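Local coordinates for protein restriction endonuclease EcoP15I, modification subunit (Escherichia coli, PDB 4ZCF) that methylates one adenine of the recognition site 5'-CAGCAG-3' using S-adenosyl-L-methionine, and works with the Res subunit in DNA cleavage, at residues T450-N455 against I496-K501; L594-V597 against D602-P605; K63-L68 against K158-F163; L551-L556 against P605-F610. All coordinates share one frame; numbering follows the deposited sequence.

Contact 1. Residues T450-N455 against I496-K501; sequences TVFNLN and IRASKK
F452 carries this contact almost alone, reaching from helix 446-455 to the last turn of helix 487-500, two helices that pack side by side over the mixed sheet of the Rossmann-like methyltransferase core. Its ring is covered on one face by the backbone of S499, whose CA stands 4.0 Å above the ring plane, displaced toward the rim. The CD2 corner of F452 meets the methyl CB of A498 at 4.0 Å, and the same F452 CD2 lies obliquely 3.8 Å from A498 O. That carbonyl is hydrogen-bonded to N502 ND2; its approach to the ring is a van der Waals one.

A second shell fixes both partners. F464, on strand 461-468, meets the F452 ring edge-to-face, tying the helix to the strand that follows it in a beta-alpha-beta crossover from strand 434-439. On the other helix, S499 turns OG anti to its nitrogen (chi1 179°), where OG hydrogen-bonds with G506 N in the loop leading to strand 508-514. While OG is engaged there, S499 CB sits 3.9 Å from F452 CZ.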
loop_
_atom_site.group_PDB
_atom_site.type_symbol
_atom_site.label_atom_id
_atom_site.label_comp_id
_atom_site.label_asym_id
_atom_site.label_seq_id
_atom_site.Cartn_x
_atom_site.Cartn_y
_atom_site.Cartn_z
ATOM N N THR A 450 9.654 -22.174 7.438
ATOM C CA THR A 450 10.583 -21.292 6.744
ATOM C C THR A 450 11.362 -20.421 7.739
ATOM O O THR A 450 12.541 -20.186 7.520
ATOM C CB THR A 450 9.794 -20.478 5.701
ATOM O OG1 THR A 450 9.235 -21.365 4.718
ATOM C CG2 THR A 450 10.629 -19.410 5.033
ATOM N N VAL A 451 10.725 -19.957 8.829
ATOM C CA VAL A 451 11.403 -19.163 9.873
ATOM C C VAL A 451 12.412 -20.062 10.630
ATOM O O VAL A 451 13.542 -19.627 10.864
ATOM C CB VAL A 451 10.427 -18.371 10.801
ATOM C CG1 VAL A 451 11.168 -17.710 11.950
ATOM C CG2 VAL A 451 9.646 -17.314 10.006
ATOM N N PHE A 452 12.035 -21.337 10.929
ATOM C CA PHE A 452 12.943 -22.311 11.570
ATOM C C PHE A 452 14.200 -22.488 10.713
ATOM O O PHE A 452 15.290 -22.266 11.233
ATOM C CB PHE A 452 12.258 -23.673 11.858
ATOM C CG PHE A 452 11.193 -23.699 12.946
ATOM C CD1 PHE A 452 11.362 -22.987 14.134
ATOM C CD2 PHE A 452 10.051 -24.486 12.809
ATOM C CE1 PHE A 452 10.415 -23.060 15.162
ATOM C CE2 PHE A 452 9.090 -24.536 13.830
ATOM C CZ PHE A 452 9.283 -23.823 14.999
ATOM N N ASN A 453 14.053 -22.772 9.389
ATOM C CA ASN A 453 15.192 -22.920 8.458
ATOM C C ASN A 453 16.046 -21.660 8.325
ATOM O O ASN A 453 17.265 -21.764 8.211
ATOM C CB ASN A 453 14.724 -23.302 7.052
ATOM C CG ASN A 453 14.027 -24.622 6.894
ATOM O OD1 ASN A 453 13.510 -24.925 5.816
ATOM N ND2 ASN A 453 13.969 -25.429 7.945
ATOM N N LEU A 454 15.402 -20.475 8.248
ATOM C CA LEU A 454 16.137 -19.225 8.102
ATOM C C LEU A 454 16.964 -18.902 9.342
ATOM O O LEU A 454 18.139 -18.633 9.207
ATOM C CB LEU A 454 15.220 -18.060 7.669
ATOM C CG LEU A 454 14.687 -18.080 6.212
ATOM C CD1 LEU A 454 13.479 -17.126 6.033
ATOM C CD2 LEU A 454 15.788 -17.775 5.187
ATOM N N ASN A 455 16.372 -18.982 10.544
ATOM C CA ASN A 455 17.008 -18.728 11.844
ATOM C C ASN A 455 18.236 -19.576 12.159
ATOM O O ASN A 455 19.135 -19.088 12.840
ATOM C CB ASN A 455 15.993 -18.816 12.968
ATOM C CG ASN A 455 15.111 -17.600 13.135
ATOM O OD1 ASN A 455 15.060 -16.685 12.305
ATOM N ND2 ASN A 455 14.416 -17.560 14.243
ATOM N N ILE A 496 5.988 -28.932 15.339
ATOM C CA ILE A 496 6.696 -29.762 16.325
ATOM C C ILE A 496 7.820 -30.529 15.606
ATOM O O ILE A 496 8.980 -30.445 16.024
ATOM C CB ILE A 496 5.725 -30.698 17.106
ATOM C CG1 ILE A 496 4.992 -29.905 18.227
ATOM C CG2 ILE A 496 6.473 -31.938 17.681
ATOM C CD1 ILE A 496 3.742 -30.589 18.760
ATOM N N ARG A 497 7.478 -31.209 14.491
ATOM C CA ARG A 497 8.426 -31.972 13.675
ATOM C C ARG A 497 9.502 -31.097 13.034
ATOM O O ARG A 497 10.682 -31.441 13.083
ATOM C CB ARG A 497 7.689 -32.841 12.643
ATOM C CG ARG A 497 6.900 -33.955 13.315
ATOM C CD ARG A 497 6.346 -34.932 12.311
ATOM N NE ARG A 497 5.305 -35.790 12.879
ATOM C CZ ARG A 497 4.872 -36.917 12.329
ATOM N NH1 ARG A 497 5.433 -37.383 11.226
ATOM N NH2 ARG A 497 3.920 -37.615 12.910
ATOM N N ALA A 498 9.094 -29.948 12.481
ATOM C CA ALA A 498 9.940 -28.963 11.826
ATOM C C ALA A 498 10.858 -28.281 12.832
ATOM O O ALA A 498 11.916 -27.784 12.452
ATOM C CB ALA A 498 9.062 -27.927 11.128
ATOM N N SER A 499 10.429 -28.219 14.109
ATOM C CA SER A 499 11.207 -27.643 15.216
ATOM C C SER A 499 12.258 -28.635 15.669
ATOM O O SER A 499 13.344 -28.203 16.018
ATOM C CB SER A 499 10.305 -27.330 16.407
ATOM O OG SER A 499 11.067 -26.805 17.481
ATOM N N LYS A 500 11.924 -29.964 15.677
ATOM C CA LYS A 500 12.772 -31.082 16.118
ATOM C C LYS A 500 13.958 -31.210 15.177
ATOM O O LYS A 500 15.100 -31.279 15.643
ATOM C CB LYS A 500 11.963 -32.371 16.210
ATOM N N LYS A 501 13.699 -31.122 13.857
ATOM C CA LYS A 501 14.713 -30.937 12.813
ATOM C C LYS A 501 14.903 -29.414 13.010
ATOM O O LYS A 501 13.981 -28.793 13.525
ATOM C CB LYS A 501 14.121 -31.177 11.413
ATOM C CG LYS A 501 13.345 -32.476 11.223
ATOM C CD LYS A 501 12.822 -32.593 9.786
ATOM C CE LYS A 501 11.961 -33.819 9.549
ATOM N NZ LYS A 501 12.749 -34.977 9.034
#

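Contact 2. Residues L594-V597 against D602-P605; sequences LQKV and DFAP
K596 and F603 each swing their CG away from the backbone nitrogen, with chi1 at -154° and -166° respectively, and these two choices lay the lysine's methylene chain across the phenyl ring. The side chains cross at about a right angle. K596 CG makes a CH-pi contact, 3.9 Å from the ring centroid of F603 and 20° off the ring normal. The neighbouring methylenes spread the contact over the same face: K596 CB rests 3.8 Å from F603 CD2, while K596 CD passes on to F603 CD1, also at 3.8 Å. It is therefore the hydrocarbon part of the lysine that covers the ring, and the amino end runs on beyond it.

The opposite face belongs to the loop itself, where P605 CD stands 3.6 Å above the ring plane of F603, nearer the rim than the centre. A third direction is closed by V597, whose CG2 comes in the plane of the ring at its edge, 3.6 Å from F603 CE2. The phenyl group is thus held between lysine and proline, with valine at one edge; V564 of strand 562-566 also touches both K596 and F603.

Nearby, A604 and L594 pack on Y543 and V680 of the neighbouring Res subunit, which places the contact beside the subunit interface. In the C-terminal domain it folds the loop back onto helix 587-598, the helical connection between the adjacent parallel strands 577-580 and 607-611, as in a beta-alpha-beta crossover.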
loop_
_atom_site.group_PDB
_atom_site.type_symbol
_atom_site.label_atom_id
_atom_site.label_comp_id
_atom_site.label_asym_id
_atom_site.label_seq_id
_atom_site.Cartn_x
_atom_site.Cartn_y
_atom_site.Cartn_z
ATOM N N LEU A 594 4.896 -2.547 49.366
ATOM C CA LEU A 594 5.626 -1.293 49.592
ATOM C C LEU A 594 7.089 -1.572 49.968
ATOM O O LEU A 594 7.978 -0.829 49.558
ATOM C CB LEU A 594 4.929 -0.417 50.655
ATOM C CG LEU A 594 3.424 -0.097 50.441
ATOM C CD1 LEU A 594 2.775 0.321 51.730
ATOM C CD2 LEU A 594 3.199 0.966 49.368
ATOM N N GLN A 595 7.337 -2.675 50.694
ATOM C CA GLN A 595 8.678 -3.130 51.070
ATOM C C GLN A 595 9.467 -3.581 49.820
ATOM O O GLN A 595 10.614 -3.168 49.654
ATOM C CB GLN A 595 8.579 -4.275 52.072
ATOM N N LYS A 596 8.832 -4.392 48.931
ATOM C CA LYS A 596 9.412 -4.898 47.679
ATOM C C LYS A 596 9.742 -3.761 46.713
ATOM O O LYS A 596 10.707 -3.882 45.952
ATOM C CB LYS A 596 8.507 -5.959 47.020
ATOM C CG LYS A 596 9.281 -6.943 46.137
ATOM C CD LYS A 596 8.446 -8.154 45.730
ATOM C CE LYS A 596 9.304 -9.295 45.234
ATOM N NZ LYS A 596 8.692 -10.625 45.529
ATOM N N VAL A 597 8.958 -2.654 46.756
ATOM C CA VAL A 597 9.205 -1.451 45.943
ATOM C C VAL A 597 10.454 -0.760 46.518
ATOM O O VAL A 597 11.374 -0.440 45.758
ATOM C CB VAL A 597 7.974 -0.496 45.839
ATOM C CG1 VAL A 597 8.334 0.811 45.136
ATOM C CG2 VAL A 597 6.810 -1.170 45.120
ATOM N N ASP A 602 14.941 -5.038 41.298
ATOM C CA ASP A 602 14.327 -5.611 40.095
ATOM C C ASP A 602 12.790 -5.473 40.143
ATOM O O ASP A 602 12.104 -5.930 39.225
ATOM C CB ASP A 602 14.753 -7.093 39.890
ATOM C CG ASP A 602 16.103 -7.496 40.482
ATOM O OD1 ASP A 602 17.142 -6.980 40.009
ATOM O OD2 ASP A 602 16.118 -8.335 41.416
ATOM N N PHE A 603 12.258 -4.836 41.216
ATOM C CA PHE A 603 10.824 -4.603 41.409
ATOM C C PHE A 603 10.452 -3.110 41.248
ATOM O O PHE A 603 10.476 -2.334 42.217
ATOM C CB PHE A 603 10.337 -5.178 42.749
ATOM C CG PHE A 603 8.836 -5.296 42.902
ATOM C CD1 PHE A 603 8.154 -6.395 42.398
ATOM C CD2 PHE A 603 8.116 -4.343 43.608
ATOM C CE1 PHE A 603 6.773 -6.528 42.583
ATOM C CE2 PHE A 603 6.732 -4.467 43.769
ATOM C CZ PHE A 603 6.071 -5.556 43.257
ATOM N N ALA A 604 10.100 -2.719 40.004
ATOM C CA ALA A 604 9.712 -1.350 39.690
ATOM C C ALA A 604 8.363 -1.232 38.907
ATOM O O ALA A 604 8.357 -0.745 37.767
ATOM C CB ALA A 604 10.851 -0.634 38.970
ATOM N N PRO A 605 7.206 -1.644 39.502
ATOM C CA PRO A 605 5.925 -1.477 38.790
ATOM C C PRO A 605 5.420 -0.033 38.833
ATOM O O PRO A 605 5.749 0.718 39.746
ATOM C CB PRO A 605 4.975 -2.442 39.502
ATOM C CG PRO A 605 5.542 -2.631 40.853
ATOM C CD PRO A 605 6.997 -2.213 40.849
#

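Contact 3. Residues K63-L68 against K158-F163; sequences KSYARL and KRILEF
S64 OG is hydrogen-bonded with E156 OE2 and at the same time lies 3.7 Å from the terminal methyl CD1 of I160, so one small hydroxyl serves both a polar and an apolar neighbour. The setting is helix-against-helix packing: helix 63-71 faces helix 154-164, the helix that also carries E156, and helices 143-150 and 171-188 border the junction. S64 takes the rotamer with OG between its own nitrogen and carbonyl carbon (chi1 45°), which brings the hydroxyl round to the partner helix.

I160 is the chief projection from the other side. Its two branches divide the work, CD1 going to the serine and CG2 to Y65. The nearest CA atoms across the contact, those of Y65 and I160, are 7.6 Å apart, and the isoleucine side chain reaches across the interval. I160 packs on L61 as well, while its neighbour L161 packs on L146 of helix 143-150.

In Y65 the ring is carried away from the nitrogen (chi1 -175°), and its far end hydrogen-bonds through OH with D137 OD2. That bond holds the far end of the ring, while the isoleucine methyl packs at its root. On the same helix L68 packs on F176 of the Res subunit. A manganese ion lies about 12 Å from the side chain of S64, too far for direct ligation. The isoleucine methyl nestles obliquely where the tyrosine ring begins: I160 CG2 is 3.8 Å from Y65 CB and 3.9 Å from Y65 CD1.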
loop_
_atom_site.group_PDB
_atom_site.type_symbol
_atom_site.label_atom_id
_atom_site.label_comp_id
_atom_site.label_asym_id
_atom_site.label_seq_id
_atom_site.Cartn_x
_atom_site.Cartn_y
_atom_site.Cartn_z
ATOM N N LYS A 63 -20.261 -5.182 1.432
ATOM C CA LYS A 63 -19.216 -4.219 1.756
ATOM C C LYS A 63 -19.520 -3.570 3.100
ATOM O O LYS A 63 -18.604 -3.417 3.913
ATOM C CB LYS A 63 -19.084 -3.155 0.648
ATOM C CG LYS A 63 -17.828 -2.306 0.775
ATOM C CD LYS A 63 -17.503 -1.509 -0.487
ATOM C CE LYS A 63 -16.289 -0.625 -0.248
ATOM N NZ LYS A 63 -15.713 -0.087 -1.508
ATOM N N SER A 64 -20.808 -3.190 3.334
ATOM C CA SER A 64 -21.271 -2.585 4.595
ATOM C C SER A 64 -21.191 -3.581 5.740
ATOM O O SER A 64 -20.890 -3.177 6.865
ATOM C CB SER A 64 -22.680 -2.001 4.464
ATOM O OG SER A 64 -23.598 -2.852 3.794
ATOM N N TYR A 65 -21.441 -4.882 5.441
ATOM C CA TYR A 65 -21.346 -6.028 6.348
ATOM C C TYR A 65 -19.877 -6.301 6.717
ATOM O O TYR A 65 -19.596 -6.589 7.884
ATOM C CB TYR A 65 -21.989 -7.288 5.714
ATOM C CG TYR A 65 -22.044 -8.498 6.630
ATOM C CD1 TYR A 65 -23.042 -8.626 7.590
ATOM C CD2 TYR A 65 -21.125 -9.536 6.505
ATOM C CE1 TYR A 65 -23.101 -9.736 8.432
ATOM C CE2 TYR A 65 -21.189 -10.665 7.322
ATOM C CZ TYR A 65 -22.173 -10.756 8.293
ATOM O OH TYR A 65 -22.249 -11.863 9.107
ATOM N N ALA A 66 -18.955 -6.246 5.727
ATOM C CA ALA A 66 -17.506 -6.433 5.943
ATOM C C ALA A 66 -16.941 -5.299 6.808
ATOM O O ALA A 66 -16.117 -5.559 7.676
ATOM C CB ALA A 66 -16.772 -6.507 4.617
ATOM N N ARG A 67 -17.422 -4.060 6.608
ATOM C CA ARG A 67 -17.028 -2.886 7.407
ATOM C C ARG A 67 -17.449 -3.031 8.904
ATOM O O ARG A 67 -16.687 -2.673 9.805
ATOM C CB ARG A 67 -17.576 -1.585 6.788
ATOM C CG ARG A 67 -16.747 -1.090 5.598
ATOM C CD ARG A 67 -17.118 0.315 5.139
ATOM N NE ARG A 67 -18.253 0.325 4.210
ATOM C CZ ARG A 67 -19.500 0.666 4.533
ATOM N NH1 ARG A 67 -19.794 1.045 5.774
ATOM N NH2 ARG A 67 -20.461 0.637 3.619
ATOM N N LEU A 68 -18.645 -3.597 9.141
ATOM C CA LEU A 68 -19.222 -3.883 10.453
ATOM C C LEU A 68 -18.373 -4.942 11.175
ATOM O O LEU A 68 -17.895 -4.692 12.287
ATOM C CB LEU A 68 -20.669 -4.385 10.268
ATOM C CG LEU A 68 -21.424 -4.797 11.531
ATOM C CD1 LEU A 68 -21.498 -3.642 12.561
ATOM C CD2 LEU A 68 -22.779 -5.292 11.180
ATOM N N LYS A 158 -31.581 -7.742 4.272
ATOM C CA LYS A 158 -32.274 -8.965 3.856
ATOM C C LYS A 158 -31.447 -9.645 2.751
ATOM O O LYS A 158 -31.289 -10.867 2.756
ATOM C CB LYS A 158 -33.662 -8.629 3.279
ATOM C CG LYS A 158 -34.794 -8.488 4.289
ATOM C CD LYS A 158 -36.058 -7.941 3.603
ATOM C CE LYS A 158 -37.297 -7.999 4.464
ATOM N NZ LYS A 158 -37.220 -7.084 5.632
ATOM N N ARG A 159 -30.940 -8.835 1.794
ATOM C CA ARG A 159 -30.146 -9.261 0.640
ATOM C C ARG A 159 -28.778 -9.786 1.027
ATOM O O ARG A 159 -28.298 -10.737 0.397
ATOM C CB ARG A 159 -30.049 -8.148 -0.416
ATOM C CG ARG A 159 -31.318 -8.016 -1.261
ATOM C CD ARG A 159 -31.213 -6.962 -2.346
ATOM N NE ARG A 159 -32.527 -6.577 -2.871
ATOM C CZ ARG A 159 -33.166 -7.197 -3.866
ATOM N NH1 ARG A 159 -32.620 -8.254 -4.460
ATOM N NH2 ARG A 159 -34.356 -6.768 -4.268
ATOM N N ILE A 160 -28.155 -9.184 2.060
ATOM C CA ILE A 160 -26.852 -9.622 2.549
ATOM C C ILE A 160 -27.059 -10.980 3.207
ATOM O O ILE A 160 -26.563 -11.975 2.680
ATOM C CB ILE A 160 -26.150 -8.592 3.495
ATOM C CG1 ILE A 160 -25.728 -7.317 2.740
ATOM C CG2 ILE A 160 -24.945 -9.231 4.228
ATOM C CD1 ILE A 160 -25.506 -6.064 3.643
ATOM N N LEU A 161 -27.858 -11.031 4.309
ATOM C CA LEU A 161 -28.147 -12.258 5.058
ATOM C C LEU A 161 -28.589 -13.437 4.210
ATOM O O LEU A 161 -28.267 -14.573 4.553
ATOM C CB LEU A 161 -29.083 -12.020 6.246
ATOM C CG LEU A 161 -28.536 -11.136 7.364
ATOM C CD1 LEU A 161 -29.597 -10.850 8.369
ATOM C CD2 LEU A 161 -27.314 -11.744 8.041
ATOM N N GLU A 162 -29.234 -13.168 3.056
ATOM C CA GLU A 162 -29.611 -14.200 2.090
ATOM C C GLU A 162 -28.355 -14.960 1.583
ATOM O O GLU A 162 -28.468 -16.141 1.259
ATOM C CB GLU A 162 -30.360 -13.582 0.920
ATOM N N PHE A 163 -27.165 -14.294 1.554
ATOM C CA PHE A 163 -25.897 -14.893 1.111
ATOM C C PHE A 163 -24.954 -15.294 2.258
ATOM O O PHE A 163 -24.236 -16.285 2.117
ATOM C CB PHE A 163 -25.172 -14.031 0.032
ATOM C CG PHE A 163 -24.061 -13.106 0.506
ATOM C CD1 PHE A 163 -22.792 -13.601 0.794
ATOM C CD2 PHE A 163 -24.272 -11.736 0.614
ATOM C CE1 PHE A 163 -21.783 -12.754 1.248
ATOM C CE2 PHE A 163 -23.255 -10.888 1.054
ATOM C CZ PHE A 163 -22.014 -11.402 1.355
#

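Contact 4. Residues L551-L556 against P605-F610; sequences LYDGSL and PNKVVF
D553 points its side chain at strand 607-611, and K607 on that strand reaches back to it. Followed outward, D553 CB is 3.8 Å from K607 NZ, and D553 CG is 3.2 Å from the same K607 NZ. At the tip D553 OD1 receives a hydrogen bond from K607 NZ at 2.7 Å, the core of a salt bridge. The ammonium comes to OD1 from above the carboxylate, 81° out of its plane. D553 OD2 takes a different set of neighbours: R643 NH1 in a second salt bridge, Y579 OH in a hydrogen bond, and the methyl V609 CG2 at 4.3 Å. Two positive groups and a hydroxyl around one buried carboxylate would probably favour its charged form, though D138 of the Res subunit also packs close by.

K607 manages the reach with a long chain that bends at chi3 (142°), turning its last carbon and nitrogen toward the aspartate. A further, weak and long ion pair links its NZ to that same D138.

A Schellman motif follows D553: G554 has a positive phi (100°), and of the two bonds back into the last turn one runs from G554 N to L551 O (2.8 Å). The end of helix 539-552 is thus joined, through this one acidic side chain, to three neighbouring strands, 577-580, 607-611 and 639-643, of the mixed five-stranded sheet in the C-terminal domain.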
loop_
_atom_site.group_PDB
_atom_site.type_symbol
_atom_site.label_atom_id
_atom_site.label_comp_id
_atom_site.label_asym_id
_atom_site.label_seq_id
_atom_site.Cartn_x
_atom_site.Cartn_y
_atom_site.Cartn_z
ATOM N N LEU A 551 -2.370 -9.161 27.544
ATOM C CA LEU A 551 -2.392 -8.876 26.103
ATOM C C LEU A 551 -3.161 -7.585 25.856
ATOM O O LEU A 551 -2.616 -6.648 25.256
ATOM C CB LEU A 551 -3.006 -10.067 25.312
ATOM C CG LEU A 551 -2.978 -10.015 23.760
ATOM C CD1 LEU A 551 -1.574 -9.840 23.203
ATOM C CD2 LEU A 551 -3.733 -11.192 23.154
ATOM N N TYR A 552 -4.394 -7.518 26.405
ATOM C CA TYR A 552 -5.266 -6.348 26.372
ATOM C C TYR A 552 -4.510 -5.101 26.858
ATOM O O TYR A 552 -4.638 -4.044 26.258
ATOM C CB TYR A 552 -6.540 -6.596 27.222
ATOM C CG TYR A 552 -7.422 -5.369 27.326
ATOM C CD1 TYR A 552 -8.344 -5.063 26.329
ATOM C CD2 TYR A 552 -7.266 -4.460 28.373
ATOM C CE1 TYR A 552 -9.102 -3.894 26.379
ATOM C CE2 TYR A 552 -8.004 -3.283 28.422
ATOM C CZ TYR A 552 -8.943 -3.018 27.439
ATOM O OH TYR A 552 -9.710 -1.881 27.497
ATOM N N ASP A 553 -3.702 -5.243 27.924
ATOM C CA ASP A 553 -2.895 -4.182 28.526
ATOM C C ASP A 553 -1.713 -3.734 27.673
ATOM O O ASP A 553 -1.026 -2.792 28.059
ATOM C CB ASP A 553 -2.467 -4.540 29.975
ATOM C CG ASP A 553 -3.553 -4.338 31.031
ATOM O OD1 ASP A 553 -4.218 -3.280 31.005
ATOM O OD2 ASP A 553 -3.684 -5.197 31.921
ATOM N N GLY A 554 -1.481 -4.412 26.544
ATOM C CA GLY A 554 -0.442 -4.055 25.582
ATOM C C GLY A 554 0.855 -4.825 25.604
ATOM O O GLY A 554 1.799 -4.446 24.901
ATOM N N SER A 555 0.933 -5.895 26.406
ATOM C CA SER A 555 2.161 -6.701 26.502
ATOM C C SER A 555 2.165 -7.819 25.447
ATOM O O SER A 555 1.165 -8.524 25.304
ATOM C CB SER A 555 2.348 -7.277 27.911
ATOM O OG SER A 555 1.762 -6.482 28.933
ATOM N N LEU A 556 3.297 -7.988 24.732
ATOM C CA LEU A 556 3.480 -9.022 23.696
ATOM C C LEU A 556 3.398 -10.406 24.323
ATOM O O LEU A 556 3.902 -10.584 25.438
ATOM C CB LEU A 556 4.859 -8.900 23.003
ATOM C CG LEU A 556 5.345 -7.535 22.525
ATOM C CD1 LEU A 556 6.869 -7.523 22.413
ATOM C CD2 LEU A 556 4.710 -7.144 21.204
ATOM N N PRO A 605 7.206 -1.644 39.502
ATOM C CA PRO A 605 5.925 -1.477 38.790
ATOM C C PRO A 605 5.420 -0.033 38.833
ATOM O O PRO A 605 5.749 0.718 39.746
ATOM C CB PRO A 605 4.975 -2.442 39.502
ATOM C CG PRO A 605 5.542 -2.631 40.853
ATOM C CD PRO A 605 6.997 -2.213 40.849
ATOM N N ASN A 606 4.620 0.350 37.843
ATOM C CA ASN A 606 4.096 1.706 37.694
ATOM C C ASN A 606 2.587 1.697 37.545
ATOM O O ASN A 606 1.954 2.752 37.477
ATOM C CB ASN A 606 4.752 2.378 36.478
ATOM C CG ASN A 606 4.841 1.490 35.261
ATOM O OD1 ASN A 606 3.878 1.331 34.504
ATOM N ND2 ASN A 606 5.995 0.865 35.067
ATOM N N LYS A 607 2.013 0.505 37.514
ATOM C CA LYS A 607 0.586 0.284 37.334
ATOM C C LYS A 607 0.206 -0.968 38.141
ATOM O O LYS A 607 0.948 -1.959 38.121
ATOM C CB LYS A 607 0.308 0.086 35.823
ATOM C CG LYS A 607 -1.134 0.268 35.384
ATOM C CD LYS A 607 -1.275 -0.148 33.919
ATOM C CE LYS A 607 -2.575 -0.859 33.631
ATOM N NZ LYS A 607 -2.502 -1.683 32.406
ATOM N N VAL A 608 -0.911 -0.897 38.898
ATOM C CA VAL A 608 -1.432 -2.017 39.711
ATOM C C VAL A 608 -2.862 -2.311 39.248
ATOM O O VAL A 608 -3.716 -1.423 39.288
ATOM C CB VAL A 608 -1.326 -1.808 41.256
ATOM C CG1 VAL A 608 -1.735 -3.067 42.018
ATOM C CG2 VAL A 608 0.077 -1.379 41.669
ATOM N N VAL A 609 -3.089 -3.527 38.734
ATOM C CA VAL A 609 -4.389 -3.997 38.219
ATOM C C VAL A 609 -4.935 -5.109 39.143
ATOM O O VAL A 609 -4.256 -6.097 39.372
ATOM C CB VAL A 609 -4.314 -4.464 36.728
ATOM C CG1 VAL A 609 -5.703 -4.630 36.112
ATOM C CG2 VAL A 609 -3.459 -3.530 35.886
ATOM N N PHE A 610 -6.143 -4.941 39.671
ATOM C CA PHE A 610 -6.728 -5.954 40.555
ATOM C C PHE A 610 -8.136 -6.367 40.116
ATOM O O PHE A 610 -8.872 -5.563 39.547
ATOM C CB PHE A 610 -6.694 -5.502 42.038
ATOM C CG PHE A 610 -7.610 -4.343 42.360
ATOM C CD1 PHE A 610 -7.179 -3.029 42.203
ATOM C CD2 PHE A 610 -8.920 -4.563 42.771
ATOM C CE1 PHE A 610 -8.047 -1.960 42.434
ATOM C CE2 PHE A 610 -9.778 -3.489 43.020
ATOM C CZ PHE A 610 -9.334 -2.198 42.846
#

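In the fold
Along the chain contact 3 comes first, then contact 1, and finally contacts 4 and 2, which end on the same run of residues. Contacts 1 and 3 lie on opposite sides of the chain's centre, about 41 Å apart between centres: one joins helices over the sheet of the methyltransferase core, the other joins helix 63-71 to helix 154-164. Contacts 2 and 4 belong together in the C-terminal domain, with centres about 15 Å apart. They share P605, in the loop just before strand 607-611. Contacts 2, 3 and 4 all have residues near the Res subunit, consistent with both the N-terminal part and the C-terminal domain helping to hold it.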